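Local coordinates for cypemycin cysteine dehydrogenase (decarboxylating) (Streptomyces sp, PDB 6JDD), which catalyses, with bound FAD, the oxidative decarboxylation of the C-terminal cysteine of the cypemycin precursor peptide, a step in forming its aminovinyl-cysteine group, at residues G8-V13 with V39-V44; C89-P94 with P122-D127; Q117-P122 with R146-F151; A126-G131 with V168-P173. One frame throughout, in Å; residues are numbered along the deposited sequence.

All four contacts lie in one Rossmann-type fold, a parallel sheet with strand order 65-67, 39-44, 10-15, 90-95, 123-127, 149-151. Contact 1 pairs 39-44 with 10-15, and contact 2 pairs 90-95 with 123-127. Their centres are about 11 Å apart, and His-12 joins them through backbone bonds to Cys-89 and Leu-91. Contact 3 brings the loop before strand 123-127 to the turn before strand 149-151. It shares Pro-122 with contact 2. Contact 4 shares Ala-126 and Asp-127 with contact 2. Contact 1 comes first along the chain; contact 3 alternates with contacts 2 and 4. Strand 123-127 runs on into the loop of contact 4, which meets the flavin beyond the strand's C-terminal end.

Contact 1. Residues G8-V13 with V39-V44; sequences GAELHV and VVNVSV
Asn-41 meets Glu-10 through its amide nitrogen. ND2 gives a nearly straight bond to Glu-10 OE2, 2.9 Å long with an angle of 174° at the hydrogen. The carboxylate oxygen is met on its anti side, close to its plane. A water bridges Glu-10 OE2 and Asn-41 OD1, and OE2 also accepts from Ala-86 N. Glu-10 gets there with CG anti to its backbone N (chi1 -170°) and an extended chain. Val-39 lies alongside and points the same way, with CG1 3.5 Å from Glu-10 CD. An alanine in place of Glu-10 would probably leave Asn-41 ND2 without its carboxylate mate and open a gap beside Val-39 CG1. On the other face of the sheet Val-13 CG2 packs on Val-40 CG1 at 4.3 Å. The backbones pair as parallel strands: Val-13 N bonds to Asn-41 O at 2.8 Å, and Val-13 O takes Ser-43 N at 2.9 Å. The two strands belong to the beta-alpha-beta unit 10-15, 24-34, 39-44. Helix 24-34 packs on Val-40 and helix 54-60 on Val-42. Strand 90-95 borders 10-15 on its other edge, while 65-67 borders 39-44.

Contact 2. Residues C89-P94 with P122-D127; sequences CFLVFP and PLVIAD
Leu-91 turns CG anti to its carbonyl carbon (chi1 -45°), and its CD2 packs on Val-124 CB at 3.8 Å. Phe-93 instead has CG anti to the backbone N (chi1 -175°), and its ring reaches Ala-126. These are neighbouring parallel strands of the Rossmann-type sheet, 90-95 and 123-127. The chain between them runs through helices 97-104 and 111-118. Four backbone bonds zip the pair together. Phe-90 N gives to Pro-122 O, and Phe-90 O takes Val-124 N at 2.8 Å. Val-92 N then gives to Val-124 O at 2.9 Å, and Val-92 O takes Ala-126 N at 2.8 Å. Leu-91 and Val-124 lie side by side on one face, where helix 172-185 packs on Leu-91 through Leu-172. On the other face Val-92 CG2 meets Leu-123 CD2 at 4.1 Å, and Ile-125 packs on Val-149 and Phe-151 of strand 149-151. The strand corner follows at Phe-93 and Pro-94, with a cis peptide bond between them. Pro-94 still makes a CA-H...O contact with Ala-126 O. The Phe-93 ring stacks with Phe-170. Ala-126 CB lies in the plane of the Phe-93 ring at its edge, 3.7 Å from CD1.

Contact 3. Residues Q117-P122 with R146-F151; sequences QLTDAP and RPNVEF
Asn-148 reaches into the loop 119-122. Its CB sits 3.3 Å from Ala-121 O and 3.4 Å from Asp-120 O. CG lies between the backbone N and the carbonyl carbon (chi1 55°) and stays beside Ala-121 O at 3.6 Å. At the tip, ND2 gives a bond of 2.9 Å to Ala-121 O, with an angle of 158° at the hydrogen. The donor stands tilted from that carbonyl plane. ND2 also makes a weak bond to Thr-119 O. Asn-148 lies in a type I beta turn, Arg-146 to Val-149, that leads into strand 149-151 of the Rossmann-type sheet. The loop it grips joins helix 111-118 to strand 123-127. Thr-119 shapes this loop as an ST turn, its OG1 accepting Ala-121 N at 3.0 Å. Arg-146 brings its guanidinium to the helix end, with Gln-117 O over one face. Its NH1 gives to Leu-116 O, and a water links NH1 to Gln-117 OE1. That OE1 also accepts from Asn-133 ND2 of the second subunit.

Contact 4. Residues A126-G131 with V168-P173; sequences ADTFPG and VGFNLP. With FAD (flavin-adenine dinucleotide), chain B.
Ala-126 begins the contact, with its CB against Gly-169 O, at the C-terminal end of a strand of the Rossmann-type sheet. The 168-171 loop passes beside this strand end and leads to helix 172-185, where Asn-171 is the N-cap. Asp-127 comes next. Its backbone O accepts Gly-169 N at 3.1 Å, with an angle of 148° at the hydrogen, and Val-168 CG1 lies near the same oxygen. The Asp-127 carboxylate forms a salt bridge with Arg-154. Thr-128 then faces two ways. Its CG2 is anti to the carbonyl carbon and packs on Phe-170 CB at 3.9 Å and on CG1 of the poorly ordered Val-168 at 3.8 Å. Its OG1 lies between the backbone N and the carbonyl carbon (chi1 55°) and bonds with Ser-18 OG. An alanine in place of Thr-128 would probably leave Ser-18 OG without this mate and open a gap beside Phe-170 CB. The backbone O of Thr-128 accepts FAD N3 at 2.6 Å, with an angle of 164° at the hydrogen, so a main-chain oxygen receives the flavin N3-H. The Phe-129 side chain packs on Leu-97 and Val-100 of helix 97-104. Pro-130 also belongs to the FAD pocket, and Met-114 of the third subunit packs on it. Its CD lies 3.7 Å from FAD N3 and 3.8 Å from FAD O2.

Contact 1. Residues G8-V13 with V39-V44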
loop_
_atom_site.group_PDB
_atom_site.type_symbol
_atom_site.label_atom_id
_atom_site.label_comp_id
_atom_site.label_asym_id
_atom_site.label_seq_id
_atom_site.Cartn_x
_atom_site.Cartn_y
_atom_site.Cartn_z
ATOM N N GLY A 8 32.421 34.044 11.465
ATOM C CA GLY A 8 31.420 33.678 12.486
ATOM C C GLY A 8 31.609 32.262 13.019
ATOM O O GLY A 8 32.506 31.543 12.510
ATOM N N ALA A 9 30.738 31.875 13.969
ATOM C CA ALA A 9 30.722 30.582 14.704
ATOM C C ALA A 9 29.829 29.533 14.005
ATOM O O ALA A 9 30.215 28.360 13.983
ATOM C CB ALA A 9 30.275 30.822 16.133
ATOM N N GLU A 10 28.744 29.977 13.386
ATOM C CA GLU A 10 27.796 29.030 12.769
ATOM C C GLU A 10 27.208 29.628 11.495
ATOM O O GLU A 10 26.991 30.822 11.484
ATOM C CB GLU A 10 26.676 28.849 13.791
ATOM C CG GLU A 10 25.697 27.740 13.502
ATOM C CD GLU A 10 24.944 27.343 14.750
ATOM O OE1 GLU A 10 25.514 27.465 15.811
ATOM O OE2 GLU A 10 23.810 26.917 14.651
ATOM N N LEU A 11 27.089 28.838 10.431
ATOM C CA LEU A 11 26.312 29.287 9.256
ATOM C C LEU A 11 25.308 28.209 8.844
ATOM O O LEU A 11 25.270 27.188 9.441
ATOM C CB LEU A 11 27.270 29.676 8.132
ATOM C CG LEU A 11 28.267 28.626 7.691
ATOM C CD1 LEU A 11 27.602 27.580 6.819
ATOM C CD2 LEU A 11 29.384 29.316 6.939
ATOM N N HIS A 12 24.465 28.528 7.884
ATOM C CA HIS A 12 23.413 27.658 7.336
ATOM C C HIS A 12 23.587 27.578 5.832
ATOM O O HIS A 12 23.792 28.631 5.210
ATOM C CB HIS A 12 22.032 28.214 7.637
ATOM C CG HIS A 12 20.972 27.296 7.153
ATOM N ND1 HIS A 12 20.297 26.459 7.995
ATOM C CD2 HIS A 12 20.506 27.052 5.917
ATOM C CE1 HIS A 12 19.442 25.753 7.293
ATOM N NE2 HIS A 12 19.569 26.069 6.028
ATOM N N VAL A 13 23.515 26.364 5.300
ATOM C CA VAL A 13 23.600 26.099 3.847
ATOM C C VAL A 13 22.237 25.577 3.418
ATOM O O VAL A 13 21.756 24.631 3.993
ATOM C CB VAL A 13 24.743 25.146 3.469
ATOM C CG1 VAL A 13 24.712 24.875 1.993
ATOM C CG2 VAL A 13 26.108 25.696 3.849
ATOM N N VAL A 39 30.205 25.522 13.146
ATOM C CA VAL A 39 28.949 24.722 13.120
ATOM C C VAL A 39 28.207 24.994 11.804
ATOM O O VAL A 39 27.862 26.150 11.547
ATOM C CB VAL A 39 28.069 25.014 14.348
ATOM C CG1 VAL A 39 26.706 24.344 14.261
ATOM C CG2 VAL A 39 28.756 24.587 15.612
ATOM N N VAL A 40 27.953 23.951 11.019
ATOM C CA VAL A 40 27.316 24.045 9.681
ATOM C C VAL A 40 25.946 23.380 9.777
ATOM O O VAL A 40 25.878 22.171 9.974
ATOM C CB VAL A 40 28.198 23.379 8.619
ATOM C CG1 VAL A 40 27.596 23.435 7.223
ATOM C CG2 VAL A 40 29.576 23.962 8.601
ATOM N N ASN A 41 24.896 24.169 9.657
ATOM C CA ASN A 41 23.504 23.684 9.499
ATOM C C ASN A 41 23.184 23.562 8.009
ATOM O O ASN A 41 23.740 24.306 7.211
ATOM C CB ASN A 41 22.499 24.598 10.198
ATOM C CG ASN A 41 22.881 24.885 11.630
ATOM O OD1 ASN A 41 22.814 24.015 12.494
ATOM N ND2 ASN A 41 23.268 26.121 11.887
ATOM N N VAL A 42 22.315 22.633 7.656
ATOM C CA VAL A 42 21.981 22.378 6.235
ATOM C C VAL A 42 20.489 22.089 6.096
ATOM O O VAL A 42 19.937 21.280 6.866
ATOM C CB VAL A 42 22.816 21.224 5.662
ATOM C CG1 VAL A 42 22.559 21.065 4.176
ATOM C CG2 VAL A 42 24.300 21.404 5.911
ATOM N N SER A 43 19.871 22.760 5.144
ATOM C CA SER A 43 18.483 22.490 4.691
ATOM C C SER A 43 18.554 22.004 3.241
ATOM O O SER A 43 19.429 22.426 2.501
ATOM C CB SER A 43 17.566 23.693 4.869
ATOM O OG SER A 43 17.996 24.824 4.122
ATOM N N VAL A 44 17.688 21.096 2.866
ATOM C CA VAL A 44 17.757 20.481 1.520
ATOM C C VAL A 44 16.337 20.432 0.965
ATOM O O VAL A 44 15.462 19.905 1.614
ATOM C CB VAL A 44 18.363 19.069 1.604
ATOM C CG1 VAL A 44 18.474 18.443 0.241
ATOM C CG2 VAL A 44 19.706 19.050 2.290
HETATM O O HOH W 1 22.818 24.639 15.029
#

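Contact 2. Residues C89-P94 with P122-D127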
loop_
_atom_site.group_PDB
_atom_site.type_symbol
_atom_site.label_atom_id
_atom_site.label_comp_id
_atom_site.label_asym_id
_atom_site.label_seq_id
_atom_site.Cartn_x
_atom_site.Cartn_y
_atom_site.Cartn_z
ATOM N N CYS A 89 25.251 33.578 8.894
ATOM C CA CYS A 89 24.953 33.864 7.474
ATOM C C CYS A 89 24.205 32.680 6.863
ATOM O O CYS A 89 24.078 31.648 7.511
ATOM C CB CYS A 89 26.232 34.237 6.745
ATOM S SG CYS A 89 27.264 32.806 6.355
ATOM N N PHE A 90 23.677 32.879 5.666
ATOM C CA PHE A 90 22.841 31.902 4.932
ATOM C C PHE A 90 23.344 31.836 3.499
ATOM O O PHE A 90 23.398 32.860 2.847
ATOM C CB PHE A 90 21.374 32.308 4.970
ATOM C CG PHE A 90 20.771 32.244 6.338
ATOM C CD1 PHE A 90 20.986 33.251 7.255
ATOM C CD2 PHE A 90 20.027 31.147 6.720
ATOM C CE1 PHE A 90 20.438 33.178 8.523
ATOM C CE2 PHE A 90 19.459 31.088 7.982
ATOM C CZ PHE A 90 19.670 32.101 8.883
ATOM N N LEU A 91 23.793 30.664 3.082
ATOM C CA LEU A 91 24.347 30.460 1.725
ATOM C C LEU A 91 23.362 29.559 0.994
ATOM O O LEU A 91 23.124 28.470 1.473
ATOM C CB LEU A 91 25.750 29.841 1.779
ATOM C CG LEU A 91 26.701 30.451 2.805
ATOM C CD1 LEU A 91 27.981 29.631 2.924
ATOM C CD2 LEU A 91 27.042 31.897 2.453
ATOM N N VAL A 92 22.809 30.024 -0.114
ATOM C CA VAL A 92 21.979 29.186 -1.015
ATOM C C VAL A 92 22.906 28.581 -2.075
ATOM O O VAL A 92 23.348 29.279 -2.961
ATOM C CB VAL A 92 20.814 30.000 -1.594
ATOM C CG1 VAL A 92 19.836 29.112 -2.344
ATOM C CG2 VAL A 92 20.085 30.767 -0.497
ATOM N N PHE A 93 23.212 27.302 -1.918
ATOM C CA PHE A 93 24.394 26.645 -2.518
ATOM C C PHE A 93 24.024 25.224 -2.900
ATOM O O PHE A 93 23.882 24.388 -2.015
ATOM C CB PHE A 93 25.548 26.641 -1.514
ATOM C CG PHE A 93 26.839 26.096 -2.064
ATOM C CD1 PHE A 93 27.522 26.773 -3.058
ATOM C CD2 PHE A 93 27.357 24.910 -1.593
ATOM C CE1 PHE A 93 28.700 26.272 -3.581
ATOM C CE2 PHE A 93 28.539 24.414 -2.116
ATOM C CZ PHE A 93 29.212 25.091 -3.110
ATOM N N PRO A 94 23.713 24.921 -4.173
ATOM C CA PRO A 94 23.429 25.927 -5.190
ATOM C C PRO A 94 22.019 26.527 -5.126
ATOM O O PRO A 94 21.191 26.037 -4.375
ATOM C CB PRO A 94 23.516 25.098 -6.461
ATOM C CG PRO A 94 22.912 23.792 -6.054
ATOM C CD PRO A 94 23.471 23.568 -4.664
ATOM N N PRO A 122 23.453 38.273 6.636
ATOM C CA PRO A 122 23.929 38.152 5.261
ATOM C C PRO A 122 23.406 36.875 4.590
ATOM O O PRO A 122 23.489 35.834 5.135
ATOM C CB PRO A 122 25.447 38.084 5.422
ATOM C CG PRO A 122 25.731 38.729 6.760
ATOM C CD PRO A 122 24.531 38.440 7.623
ATOM N N LEU A 123 22.841 37.044 3.408
ATOM C CA LEU A 123 22.238 35.977 2.583
ATOM C C LEU A 123 22.957 35.986 1.256
ATOM O O LEU A 123 22.788 36.933 0.535
ATOM C CB LEU A 123 20.760 36.304 2.364
ATOM C CG LEU A 123 19.865 35.129 1.983
ATOM C CD1 LEU A 123 18.426 35.472 2.211
ATOM C CD2 LEU A 123 20.069 34.715 0.543
ATOM N N VAL A 124 23.726 34.957 0.963
ATOM C CA VAL A 124 24.516 34.874 -0.294
ATOM C C VAL A 124 23.936 33.785 -1.179
ATOM O O VAL A 124 23.664 32.709 -0.712
ATOM C CB VAL A 124 25.994 34.617 -0.022
ATOM C CG1 VAL A 124 26.801 34.743 -1.295
ATOM C CG2 VAL A 124 26.517 35.556 1.049
ATOM N N ILE A 125 23.826 34.100 -2.452
ATOM C CA ILE A 125 23.130 33.249 -3.443
ATOM C C ILE A 125 24.159 32.779 -4.458
ATOM O O ILE A 125 24.661 33.608 -5.264
ATOM C CB ILE A 125 21.963 33.989 -4.106
ATOM C CG1 ILE A 125 20.998 34.507 -3.049
ATOM C CG2 ILE A 125 21.278 33.076 -5.114
ATOM C CD1 ILE A 125 19.829 35.268 -3.595
ATOM N N ALA A 126 24.421 31.485 -4.411
ATOM C CA ALA A 126 25.332 30.814 -5.337
ATOM C C ALA A 126 24.470 30.233 -6.449
ATOM O O ALA A 126 24.263 29.025 -6.499
ATOM C CB ALA A 126 26.135 29.804 -4.594
ATOM N N ASP A 127 24.014 31.124 -7.327
ATOM C CA ASP A 127 23.076 30.806 -8.423
ATOM C C ASP A 127 23.742 29.820 -9.398
ATOM O O ASP A 127 24.909 29.995 -9.760
ATOM C CB ASP A 127 22.646 32.075 -9.154
ATOM C CG ASP A 127 23.853 32.880 -9.587
ATOM O OD1 ASP A 127 24.576 33.376 -8.679
ATOM O OD2 ASP A 127 24.097 32.951 -10.831
#

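Contact 3. Residues Q117-P122 with R146-F151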
loop_
_atom_site.group_PDB
_atom_site.type_symbol
_atom_site.label_atom_id
_atom_site.label_comp_id
_atom_site.label_asym_id
_atom_site.label_seq_id
_atom_site.Cartn_x
_atom_site.Cartn_y
_atom_site.Cartn_z
ATOM N N GLN A 117 13.151 34.738 4.030
ATOM C CA GLN A 117 12.368 35.992 4.019
ATOM C C GLN A 117 12.616 36.761 5.328
ATOM O O GLN A 117 12.657 38.001 5.270
ATOM C CB GLN A 117 10.857 35.757 3.868
ATOM C CG GLN A 117 10.370 35.225 2.501
ATOM C CD GLN A 117 10.777 36.026 1.285
ATOM O OE1 GLN A 117 11.073 37.225 1.379
ATOM N NE2 GLN A 117 10.798 35.363 0.128
ATOM N N LEU A 118 12.757 36.104 6.477
ATOM C CA LEU A 118 12.696 36.814 7.772
ATOM C C LEU A 118 14.102 37.174 8.259
ATOM O O LEU A 118 14.248 38.062 9.109
ATOM C CB LEU A 118 11.935 35.969 8.797
ATOM C CG LEU A 118 10.476 35.663 8.473
ATOM C CD1 LEU A 118 9.867 34.850 9.578
ATOM C CD2 LEU A 118 9.686 36.924 8.306
ATOM N N THR A 119 15.135 36.541 7.744
ATOM C CA THR A 119 16.484 36.791 8.292
ATOM C C THR A 119 16.898 38.226 7.934
ATOM O O THR A 119 16.523 38.719 6.848
ATOM C CB THR A 119 17.497 35.742 7.840
ATOM O OG1 THR A 119 18.721 35.986 8.533
ATOM C CG2 THR A 119 17.731 35.786 6.349
ATOM N N ASP A 120 17.661 38.835 8.836
ATOM C CA ASP A 120 18.449 40.077 8.608
ATOM C C ASP A 120 19.911 39.749 8.331
ATOM O O ASP A 120 20.634 40.672 7.950
ATOM C CB ASP A 120 18.412 41.010 9.828
ATOM C CG ASP A 120 16.996 41.504 10.077
ATOM O OD1 ASP A 120 16.296 41.885 9.066
ATOM O OD2 ASP A 120 16.574 41.444 11.264
ATOM N N ALA A 121 20.346 38.517 8.575
ATOM C CA ALA A 121 21.761 38.127 8.420
ATOM C C ALA A 121 22.139 38.184 6.939
ATOM O O ALA A 121 21.289 38.140 6.043
ATOM C CB ALA A 121 22.001 36.744 8.998
ATOM N N PRO A 122 23.453 38.273 6.636
ATOM C CA PRO A 122 23.929 38.152 5.261
ATOM C C PRO A 122 23.406 36.875 4.590
ATOM O O PRO A 122 23.489 35.834 5.135
ATOM C CB PRO A 122 25.447 38.084 5.422
ATOM C CG PRO A 122 25.731 38.729 6.760
ATOM C CD PRO A 122 24.531 38.440 7.623
ATOM N N ARG A 146 16.422 44.378 -0.628
ATOM C CA ARG A 146 16.851 43.763 0.644
ATOM C C ARG A 146 18.342 43.995 0.804
ATOM O O ARG A 146 19.150 43.541 0.000
ATOM C CB ARG A 146 16.504 42.274 0.676
ATOM C CG ARG A 146 15.002 42.000 0.645
ATOM C CD ARG A 146 14.624 40.584 1.021
ATOM N NE ARG A 146 15.078 40.230 2.359
ATOM C CZ ARG A 146 15.247 38.986 2.780
ATOM N NH1 ARG A 146 14.990 37.983 1.960
ATOM N NH2 ARG A 146 15.682 38.741 4.003
ATOM N N PRO A 147 18.748 44.690 1.882
ATOM C CA PRO A 147 20.141 45.081 2.019
ATOM C C PRO A 147 21.038 43.880 2.321
ATOM O O PRO A 147 22.165 43.905 2.009
ATOM C CB PRO A 147 20.089 46.116 3.152
ATOM C CG PRO A 147 18.866 45.718 4.006
ATOM C CD PRO A 147 17.896 45.103 3.023
ATOM N N ASN A 148 20.498 42.815 2.887
ATOM C CA ASN A 148 21.334 41.672 3.338
ATOM C C ASN A 148 21.590 40.675 2.199
ATOM O O ASN A 148 22.324 39.740 2.419
ATOM C CB ASN A 148 20.707 41.030 4.570
ATOM C CG ASN A 148 19.262 40.606 4.379
ATOM O OD1 ASN A 148 18.482 41.292 3.701
ATOM N ND2 ASN A 148 18.883 39.496 5.030
ATOM N N VAL A 149 21.002 40.837 1.021
ATOM C CA VAL A 149 21.099 39.788 -0.030
ATOM C C VAL A 149 22.196 40.141 -1.019
ATOM O O VAL A 149 22.174 41.241 -1.496
ATOM C CB VAL A 149 19.751 39.668 -0.734
ATOM C CG1 VAL A 149 19.839 38.822 -1.973
ATOM C CG2 VAL A 149 18.721 39.155 0.230
ATOM N N GLU A 150 23.053 39.197 -1.374
ATOM C CA GLU A 150 24.037 39.331 -2.479
ATOM C C GLU A 150 24.119 38.034 -3.277
ATOM O O GLU A 150 23.873 36.976 -2.729
ATOM C CB GLU A 150 25.441 39.633 -1.963
ATOM C CG GLU A 150 25.592 41.091 -1.607
ATOM C CD GLU A 150 26.990 41.607 -1.290
ATOM O OE1 GLU A 150 28.024 40.983 -1.729
ATOM O OE2 GLU A 150 27.043 42.656 -0.605
ATOM N N PHE A 151 24.550 38.137 -4.523
ATOM C CA PHE A 151 24.947 36.980 -5.347
ATOM C C PHE A 151 26.437 36.768 -5.166
ATOM O O PHE A 151 27.157 37.682 -5.023
ATOM C CB PHE A 151 24.538 37.205 -6.797
ATOM C CG PHE A 151 23.048 37.073 -6.993
ATOM C CD1 PHE A 151 22.200 38.127 -6.689
ATOM C CD2 PHE A 151 22.514 35.879 -7.456
ATOM C CE1 PHE A 151 20.837 37.956 -6.821
ATOM C CE2 PHE A 151 21.162 35.724 -7.623
ATOM C CZ PHE A 151 20.328 36.771 -7.320
HETATM O O HOH W 2 13.163 38.078 -0.113
#

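Contact 4. Residues A126-G131 with V168-P173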
loop_
_atom_site.group_PDB
_atom_site.type_symbol
_atom_site.label_atom_id
_atom_site.label_comp_id
_atom_site.label_asym_id
_atom_site.label_seq_id
_atom_site.Cartn_x
_atom_site.Cartn_y
_atom_site.Cartn_z
ATOM N N ALA A 126 24.421 31.485 -4.411
ATOM C CA ALA A 126 25.332 30.814 -5.337
ATOM C C ALA A 126 24.470 30.233 -6.449
ATOM O O ALA A 126 24.263 29.025 -6.499
ATOM C CB ALA A 126 26.135 29.804 -4.594
ATOM N N ASP A 127 24.014 31.124 -7.327
ATOM C CA ASP A 127 23.076 30.806 -8.423
ATOM C C ASP A 127 23.742 29.820 -9.398
ATOM O O ASP A 127 24.909 29.995 -9.760
ATOM C CB ASP A 127 22.646 32.075 -9.154
ATOM C CG ASP A 127 23.853 32.880 -9.587
ATOM O OD1 ASP A 127 24.576 33.376 -8.679
ATOM O OD2 ASP A 127 24.097 32.951 -10.831
ATOM N N THR A 128 22.934 28.868 -9.850
ATOM C CA THR A 128 23.193 27.943 -10.981
ATOM C C THR A 128 21.973 28.012 -11.897
ATOM O O THR A 128 21.161 27.117 -11.796
ATOM C CB THR A 128 23.487 26.514 -10.473
ATOM O OG1 THR A 128 22.430 26.033 -9.639
ATOM C CG2 THR A 128 24.758 26.433 -9.662
ATOM N N PHE A 129 21.838 29.056 -12.727
ATOM C CA PHE A 129 20.701 29.228 -13.682
ATOM C C PHE A 129 21.075 28.583 -15.006
ATOM O O PHE A 129 22.114 28.849 -15.546
ATOM C CB PHE A 129 20.366 30.703 -13.920
ATOM C CG PHE A 129 19.861 31.472 -12.721
ATOM C CD1 PHE A 129 19.874 30.939 -11.450
ATOM C CD2 PHE A 129 19.384 32.759 -12.868
ATOM C CE1 PHE A 129 19.394 31.661 -10.367
ATOM C CE2 PHE A 129 18.884 33.473 -11.789
ATOM C CZ PHE A 129 18.891 32.931 -10.539
ATOM N N PRO A 130 20.194 27.820 -15.654
ATOM C CA PRO A 130 20.488 27.339 -16.992
ATOM C C PRO A 130 20.556 28.480 -18.023
ATOM O O PRO A 130 21.053 28.263 -19.112
ATOM C CB PRO A 130 19.302 26.433 -17.347
ATOM C CG PRO A 130 18.459 26.359 -16.113
ATOM C CD PRO A 130 18.823 27.529 -15.234
ATOM N N GLY A 131 20.013 29.649 -17.682
ATOM C CA GLY A 131 19.703 30.717 -18.646
ATOM C C GLY A 131 18.826 31.795 -18.015
ATOM O O GLY A 131 18.591 31.751 -16.764
ATOM N N VAL A 168 28.662 31.412 -13.892
ATOM C CA VAL A 168 27.905 30.767 -12.777
ATOM C C VAL A 168 28.542 31.107 -11.409
ATOM O O VAL A 168 29.788 31.369 -11.317
ATOM C CB VAL A 168 27.743 29.249 -13.028
ATOM C CG1 VAL A 168 27.075 28.499 -11.853
ATOM C CG2 VAL A 168 27.039 29.002 -14.362
ATOM N N GLY A 169 27.691 31.083 -10.377
ATOM C CA GLY A 169 27.986 31.512 -9.002
ATOM C C GLY A 169 28.121 30.367 -8.016
ATOM O O GLY A 169 28.089 30.656 -6.822
ATOM N N PHE A 170 28.356 29.137 -8.484
ATOM C CA PHE A 170 28.613 27.942 -7.624
ATOM C C PHE A 170 30.006 28.017 -6.989
ATOM O O PHE A 170 30.921 27.301 -7.398
ATOM C CB PHE A 170 28.453 26.624 -8.390
ATOM C CG PHE A 170 28.333 25.444 -7.469
ATOM C CD1 PHE A 170 27.328 25.408 -6.506
ATOM C CD2 PHE A 170 29.229 24.387 -7.547
ATOM C CE1 PHE A 170 27.209 24.327 -5.656
ATOM C CE2 PHE A 170 29.105 23.302 -6.701
ATOM C CZ PHE A 170 28.105 23.287 -5.750
ATOM N N ASN A 171 30.143 28.868 -5.985
ATOM C CA ASN A 171 31.462 29.330 -5.507
ATOM C C ASN A 171 31.383 29.481 -3.991
ATOM O O ASN A 171 31.091 30.608 -3.538
ATOM C CB ASN A 171 31.818 30.638 -6.209
ATOM C CG ASN A 171 33.129 31.224 -5.732
ATOM O OD1 ASN A 171 33.754 30.686 -4.820
ATOM N ND2 ASN A 171 33.539 32.328 -6.331
ATOM N N LEU A 172 31.665 28.420 -3.234
ATOM C CA LEU A 172 31.585 28.499 -1.749
ATOM C C LEU A 172 32.684 29.406 -1.179
ATOM O O LEU A 172 32.412 30.248 -0.322
ATOM C CB LEU A 172 31.641 27.099 -1.137
ATOM C CG LEU A 172 31.515 27.044 0.383
ATOM C CD1 LEU A 172 30.244 27.688 0.854
ATOM C CD2 LEU A 172 31.543 25.622 0.870
ATOM N N PRO A 173 33.971 29.289 -1.586
ATOM C CA PRO A 173 34.991 30.192 -1.025
ATOM C C PRO A 173 34.633 31.688 -1.198
ATOM O O PRO A 173 34.676 32.453 -0.213
ATOM C CB PRO A 173 36.262 29.790 -1.785
ATOM C CG PRO A 173 35.997 28.343 -2.206
ATOM C CD PRO A 173 34.525 28.310 -2.549
HETATM P PA FAD B . 11.638 22.811 -4.323
HETATM O O1A FAD B . 11.286 22.950 -2.878
HETATM O O2A FAD B . 12.004 21.458 -4.836
HETATM O O5B FAD B . 10.453 23.417 -5.219
HETATM C C5B FAD B . 9.396 22.529 -5.662
HETATM C C4B FAD B . 8.157 23.339 -5.958
HETATM O O4B FAD B . 7.022 22.735 -5.284
HETATM C C3B FAD B . 8.183 24.802 -5.495
HETATM O O3B FAD B . 7.501 25.647 -6.414
HETATM C C2B FAD B . 7.459 24.738 -4.147
HETATM O O2B FAD B . 6.876 25.969 -3.781
HETATM C C1B FAD B . 6.404 23.676 -4.436
HETATM N N9A FAD B . 5.934 22.978 -3.247
HETATM C C8A FAD B . 5.829 23.472 -1.970
HETATM N N7A FAD B . 5.368 22.583 -1.121
HETATM C C5A FAD B . 5.160 21.441 -1.886
HETATM C C6A FAD B . 4.681 20.154 -1.569
HETATM N N6A FAD B . 4.310 19.783 -0.347
HETATM N N1A FAD B . 4.601 19.256 -2.578
HETATM C C2A FAD B . 4.976 19.635 -3.807
HETATM N N3A FAD B . 5.440 20.811 -4.221
HETATM C C4A FAD B . 5.506 21.678 -3.198
HETATM N N1 FAD B . 17.192 24.448 -12.219
HETATM C C2 FAD B . 18.049 25.487 -12.094
HETATM O O2 FAD B . 17.644 26.609 -11.783
HETATM N N3 FAD B . 19.385 25.348 -12.303
HETATM C C4 FAD B . 19.944 24.143 -12.654
HETATM O O4 FAD B . 21.151 24.063 -12.833
HETATM C C4X FAD B . 19.084 23.037 -12.794
HETATM N N5 FAD B . 19.600 21.882 -13.128
HETATM C C5X FAD B . 18.742 20.821 -13.258
HETATM C C6 FAD B . 19.278 19.572 -13.615
HETATM C C7 FAD B . 18.478 18.464 -13.764
HETATM C C7M FAD B . 19.087 17.140 -14.148
HETATM C C8 FAD B . 17.082 18.580 -13.552
HETATM C C8M FAD B . 16.185 17.380 -13.707
HETATM C C9 FAD B . 16.544 19.802 -13.200
HETATM C C9A FAD B . 17.355 20.939 -13.046
HETATM N N10 FAD B . 16.844 22.186 -12.692
HETATM C C10 FAD B . 17.685 23.275 -12.554
HETATM C "C1'" FAD B . 15.397 22.348 -12.463
HETATM C "C2'" FAD B . 15.050 22.358 -10.986
HETATM O "O2'" FAD B . 15.325 21.080 -10.420
HETATM C "C3'" FAD B . 13.575 22.701 -10.771
HETATM O "O3'" FAD B . 13.348 24.058 -11.139
HETATM C "C4'" FAD B . 13.097 22.485 -9.333
HETATM O "O4'" FAD B . 11.708 22.808 -9.236
HETATM C "C5'" FAD B . 13.874 23.312 -8.335
HETATM O "O5'" FAD B . 13.251 23.204 -7.026
HETATM P P FAD B . 14.014 23.792 -5.744
HETATM O O1P FAD B . 14.445 25.188 -6.049
HETATM O O2P FAD B . 15.041 22.798 -5.310
HETATM O O3P FAD B . 12.829 23.830 -4.663
#